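Local atomic coordinates of CoA binding domain protein (Escherichia coli, PDB entry 3QA9), a protein that is of unassigned function but belongs to the CoA-binding domain family, whose members share a Rossmann-like fold. Residues P84-A87 with W88-V91; T108-P111 with L112-R115. All coordinates share one frame; numbering follows the deposited sequence.

Contact 1: residues P84-A87 with W88-V91; sequences PAKA and WRFV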
loop_
_atom_site.group_PDB
_atom_site.type_symbol
_atom_site.label_atom_id
_atom_site.label_comp_id
_atom_site.label_asym_id
_atom_site.label_seq_id
_atom_site.Cartn_x
_atom_site.Cartn_y
_atom_site.Cartn_z
ATOM N N PRO A 84 3.717 9.654 -9.499
ATOM C CA PRO A 84 4.958 9.912 -8.762
ATOM C C PRO A 84 5.114 11.306 -8.145
ATOM O O PRO A 84 5.578 11.444 -7.014
ATOM C CB PRO A 84 6.033 9.627 -9.802
ATOM C CG PRO A 84 5.436 8.499 -10.578
ATOM C CD PRO A 84 4.005 8.981 -10.778
ATOM N N ALA A 85 4.732 12.340 -8.885
ATOM C CA ALA A 85 4.871 13.710 -8.396
ATOM C C ALA A 85 4.020 14.022 -7.173
ATOM O O ALA A 85 4.225 15.046 -6.519
ATOM C CB ALA A 85 4.547 14.693 -9.512
ATOM N N LYS A 86 3.069 13.145 -6.865
ATOM C CA LYS A 86 2.177 13.348 -5.722
ATOM C C LYS A 86 2.532 12.502 -4.508
ATOM O O LYS A 86 1.998 12.710 -3.423
ATOM C CB LYS A 86 0.744 13.008 -6.118
ATOM C CG LYS A 86 0.179 13.851 -7.217
ATOM C CD LYS A 86 -1.100 13.262 -7.711
ATOM C CE LYS A 86 -1.456 13.899 -9.019
ATOM N NZ LYS A 86 -2.814 13.530 -9.389
ATOM N N ALA A 87 3.436 11.552 -4.685
ATOM C CA ALA A 87 3.774 10.650 -3.597
ATOM C C ALA A 87 4.345 11.260 -2.326
ATOM O O ALA A 87 4.070 10.767 -1.232
ATOM C CB ALA A 87 4.704 9.562 -4.099
ATOM N N TRP A 88 5.131 12.325 -2.457
ATOM C CA TRP A 88 5.755 12.953 -1.292
ATOM C C TRP A 88 4.770 13.218 -0.161
ATOM O O TRP A 88 5.050 12.980 1.008
ATOM C CB TRP A 88 6.423 14.281 -1.686
ATOM C CG TRP A 88 5.456 15.378 -2.058
ATOM C CD1 TRP A 88 4.896 15.606 -3.286
ATOM C CD2 TRP A 88 4.882 16.348 -1.171
ATOM N NE1 TRP A 88 4.020 16.665 -3.221
ATOM C CE2 TRP A 88 4.009 17.155 -1.941
ATOM C CE3 TRP A 88 5.063 16.650 0.188
ATOM C CZ2 TRP A 88 3.263 18.200 -1.378
ATOM C CZ3 TRP A 88 4.324 17.693 0.746
ATOM C CH2 TRP A 88 3.456 18.471 -0.044
ATOM N N ARG A 89 3.612 13.724 -0.545
ATOM C CA ARG A 89 2.534 14.081 0.365
ATOM C C ARG A 89 2.116 12.904 1.245
ATOM O O ARG A 89 2.074 12.991 2.469
ATOM C CB ARG A 89 1.379 14.557 -0.510
ATOM C CG ARG A 89 0.176 15.142 0.138
ATOM C CD ARG A 89 -0.688 15.776 -0.972
ATOM N NE ARG A 89 -1.905 15.031 -1.310
ATOM C CZ ARG A 89 -2.435 14.914 -2.531
ATOM N NH1 ARG A 89 -1.872 15.468 -3.595
ATOM N NH2 ARG A 89 -3.581 14.276 -2.680
ATOM N N PHE A 90 1.815 11.789 0.604
ATOM C CA PHE A 90 1.393 10.611 1.325
ATOM C C PHE A 90 2.503 10.025 2.161
ATOM O O PHE A 90 2.257 9.405 3.183
ATOM C CB PHE A 90 0.826 9.621 0.329
ATOM C CG PHE A 90 -0.297 10.211 -0.443
ATOM C CD1 PHE A 90 -0.115 10.635 -1.747
ATOM C CD2 PHE A 90 -1.560 10.299 0.129
ATOM C CE1 PHE A 90 -1.152 11.236 -2.447
ATOM C CE2 PHE A 90 -2.605 10.892 -0.545
ATOM C CZ PHE A 90 -2.414 11.324 -1.863
ATOM N N VAL A 91 3.735 10.239 1.736
ATOM C CA VAL A 91 4.859 9.767 2.514
ATOM C C VAL A 91 4.983 10.570 3.803
ATOM O O VAL A 91 5.204 10.016 4.867
ATOM C CB VAL A 91 6.150 9.887 1.724
ATOM C CG1 VAL A 91 7.353 9.838 2.666
ATOM C CG2 VAL A 91 6.204 8.762 0.728
HETATM O O HOH W 1 6.410 13.056 -4.819
#
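A87 and V91 meet through the backbone at the start of helix 87-97: V91 N donates to A87 O at 3.0 Å, with an N-H...O angle of 151° and a C=O...N angle of 165°, the i to i+4 bond of an alpha-helix. The same carbonyl oxygen also has V91 CG2 packed on it, at 3.5 Å. One turn earlier A87 N bonds to P84 O, and P84 O also accepts a hydrogen bond from a water that in turn takes the N-H of W88, so the water bridges two backbone groups where the chain turns into the helix.

W88 turns the CD1 edge of its indole to A85 O. With chi1 at 69°, CG sits between the backbone N and the carbonyl carbon, and the ring edge meets A85 O in plane, CD1 lying 3.3 Å from it. One indole face is covered by R89 CB, 3.9 Å above the ring centre.

K86 contributes mainly its carbonyl. F90 CD1 comes within 3.4 Å of K86 O, while the bond from R89 N to K86 O is long at 3.5 Å, bent and weak. Farther out, F90 CE1 lies against one face of the R89 guanidinium, offset toward its rim. A87-V91 form the first turn of helix 87-97, entered from the loop after strand 77-80 in a parallel, Rossmann-like alpha/beta fold.

Contact 2: residues T108-P111 with L112-R115; sequences TYYP and LAAR
Y110 and P111 each accept a backbone hydrogen bond from the helix, from A114 and R115. A114 N donates to Y110 O at 3.0 Å, with an N-H...O angle of 163° and the donor in the carbonyl plane; R115 N donates to P111 O at 2.9 Å and 164°. Both have i to i+4 spacing, and together they define the first turn of helix 111-119, with Y110 at the N-cap position and P111 as the first helical residue. Proline suits this place because its nitrogen carries no hydrogen and the first turn asks for none there.

The apolar contacts divide between two tyrosines. Y109 holds CG anti to its own nitrogen (chi1 -178°), which carries the ring forward along the chain until CE1 reaches A114 CB at 3.6 Å. One face of that ring also lies over P111 N, offset toward the rim. Y110 runs alongside L112, the two side chains pointing the same way; Y110 CE2 is 4.0 Å from L112 CB, and L112 CD1 is only slightly farther. A looser touch links Y110 CB with A113 CB at 4.3 Å.

Beyond the turn, the Y109 ring makes an edge-to-face contact with F104, the last residue of strand 101-104, and also touches I4. Y110 rests on P84, while A113 packs on A87 and V91, so the loop is tied to the end of strand 101-104 through Y109, and helix 111-119 packs beside helix 87-97 through A113.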
loop_
_atom_site.group_PDB
_atom_site.type_symbol
_atom_site.label_atom_id
_atom_site.label_comp_id
_atom_site.label_asym_id
_atom_site.label_seq_id
_atom_site.Cartn_x
_atom_site.Cartn_y
_atom_site.Cartn_z
ATOM N N THR A 108 4.558 4.196 -9.725
ATOM C CA THR A 108 4.263 5.229 -8.743
ATOM C C THR A 108 5.515 5.723 -8.031
ATOM O O THR A 108 5.481 6.747 -7.356
ATOM C CB THR A 108 3.290 4.740 -7.653
ATOM O OG1 THR A 108 3.940 3.755 -6.833
ATOM C CG2 THR A 108 2.028 4.148 -8.273
ATOM N N TYR A 109 6.615 4.996 -8.189
ATOM C CA TYR A 109 7.867 5.353 -7.535
ATOM C C TYR A 109 8.384 6.759 -7.843
ATOM O O TYR A 109 8.394 7.192 -8.993
ATOM C CB TYR A 109 8.955 4.345 -7.912
ATOM C CG TYR A 109 10.296 4.590 -7.244
ATOM C CD1 TYR A 109 10.480 4.332 -5.885
ATOM C CD2 TYR A 109 11.389 5.056 -7.977
ATOM C CE1 TYR A 109 11.727 4.525 -5.273
ATOM C CE2 TYR A 109 12.636 5.250 -7.377
ATOM C CZ TYR A 109 12.797 4.981 -6.029
ATOM O OH TYR A 109 14.036 5.134 -5.443
ATOM N N TYR A 110 8.818 7.452 -6.793
ATOM C CA TYR A 110 9.408 8.775 -6.896
ATOM C C TYR A 110 10.536 8.797 -5.872
ATOM O O TYR A 110 10.307 8.825 -4.667
ATOM C CB TYR A 110 8.376 9.867 -6.634
ATOM C CG TYR A 110 8.843 11.229 -7.091
ATOM C CD1 TYR A 110 9.050 11.505 -8.443
ATOM C CD2 TYR A 110 9.052 12.242 -6.174
ATOM C CE1 TYR A 110 9.462 12.761 -8.864
ATOM C CE2 TYR A 110 9.463 13.489 -6.568
ATOM C CZ TYR A 110 9.657 13.749 -7.915
ATOM O OH TYR A 110 10.037 15.004 -8.297
ATOM N N PRO A 111 11.783 8.775 -6.361
ATOM C CA PRO A 111 13.029 8.773 -5.588
ATOM C C PRO A 111 13.055 9.672 -4.372
ATOM O O PRO A 111 13.368 9.237 -3.277
ATOM C CB PRO A 111 14.084 9.219 -6.599
ATOM C CG PRO A 111 13.557 8.820 -7.882
ATOM C CD PRO A 111 12.056 8.946 -7.801
ATOM N N LEU A 112 12.769 10.950 -4.575
ATOM C CA LEU A 112 12.803 11.893 -3.462
ATOM C C LEU A 112 11.855 11.499 -2.339
ATOM O O LEU A 112 12.213 11.587 -1.165
ATOM C CB LEU A 112 12.485 13.304 -3.949
ATOM C CG LEU A 112 13.549 13.896 -4.879
ATOM C CD1 LEU A 112 13.080 15.248 -5.374
ATOM C CD2 LEU A 112 14.880 14.019 -4.148
ATOM N N ALA A 113 10.652 11.063 -2.696
ATOM C CA ALA A 113 9.669 10.650 -1.693
ATOM C C ALA A 113 10.186 9.421 -0.952
ATOM O O ALA A 113 10.079 9.324 0.274
ATOM C CB ALA A 113 8.330 10.334 -2.363
ATOM N N ALA A 114 10.746 8.479 -1.703
ATOM C CA ALA A 114 11.279 7.255 -1.108
ATOM C C ALA A 114 12.388 7.562 -0.110
ATOM O O ALA A 114 12.418 7.016 0.994
ATOM C CB ALA A 114 11.808 6.325 -2.203
ATOM N N ARG A 115 13.299 8.444 -0.498
ATOM C CA ARG A 115 14.411 8.810 0.372
ATOM C C ARG A 115 13.913 9.454 1.664
ATOM O O ARG A 115 14.397 9.150 2.750
ATOM C CB ARG A 115 15.369 9.740 -0.385
ATOM C CG ARG A 115 16.595 10.255 0.400
ATOM C CD ARG A 115 17.484 9.130 0.949
ATOM N NE ARG A 115 17.981 8.201 -0.066
ATOM C CZ ARG A 115 19.124 8.333 -0.742
ATOM N NH1 ARG A 115 19.921 9.368 -0.524
ATOM N NH2 ARG A 115 19.478 7.408 -1.628
#

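Contacts 1 and 2 are similarly placed starts of successive helices, each after a parallel strand, 77-80 and 101-104. Their centres lie about 8 Å apart on the same side of the chain's centre, and they touch directly: P84 O is 3.2 Å from Y110 CB, and V91 CG1 is 3.7 Å from A113 O. Both are partly buried, with alanines on the inner side (A87; A113 and A114) and larger residues such as W88 and L112 exposed. The chemistry differs. Contact 1 has one sound i to i+4 bond, a weak one to K86 O and a bridging water; contact 2 has two i to i+4 bonds, both straighter, and tyrosine packing.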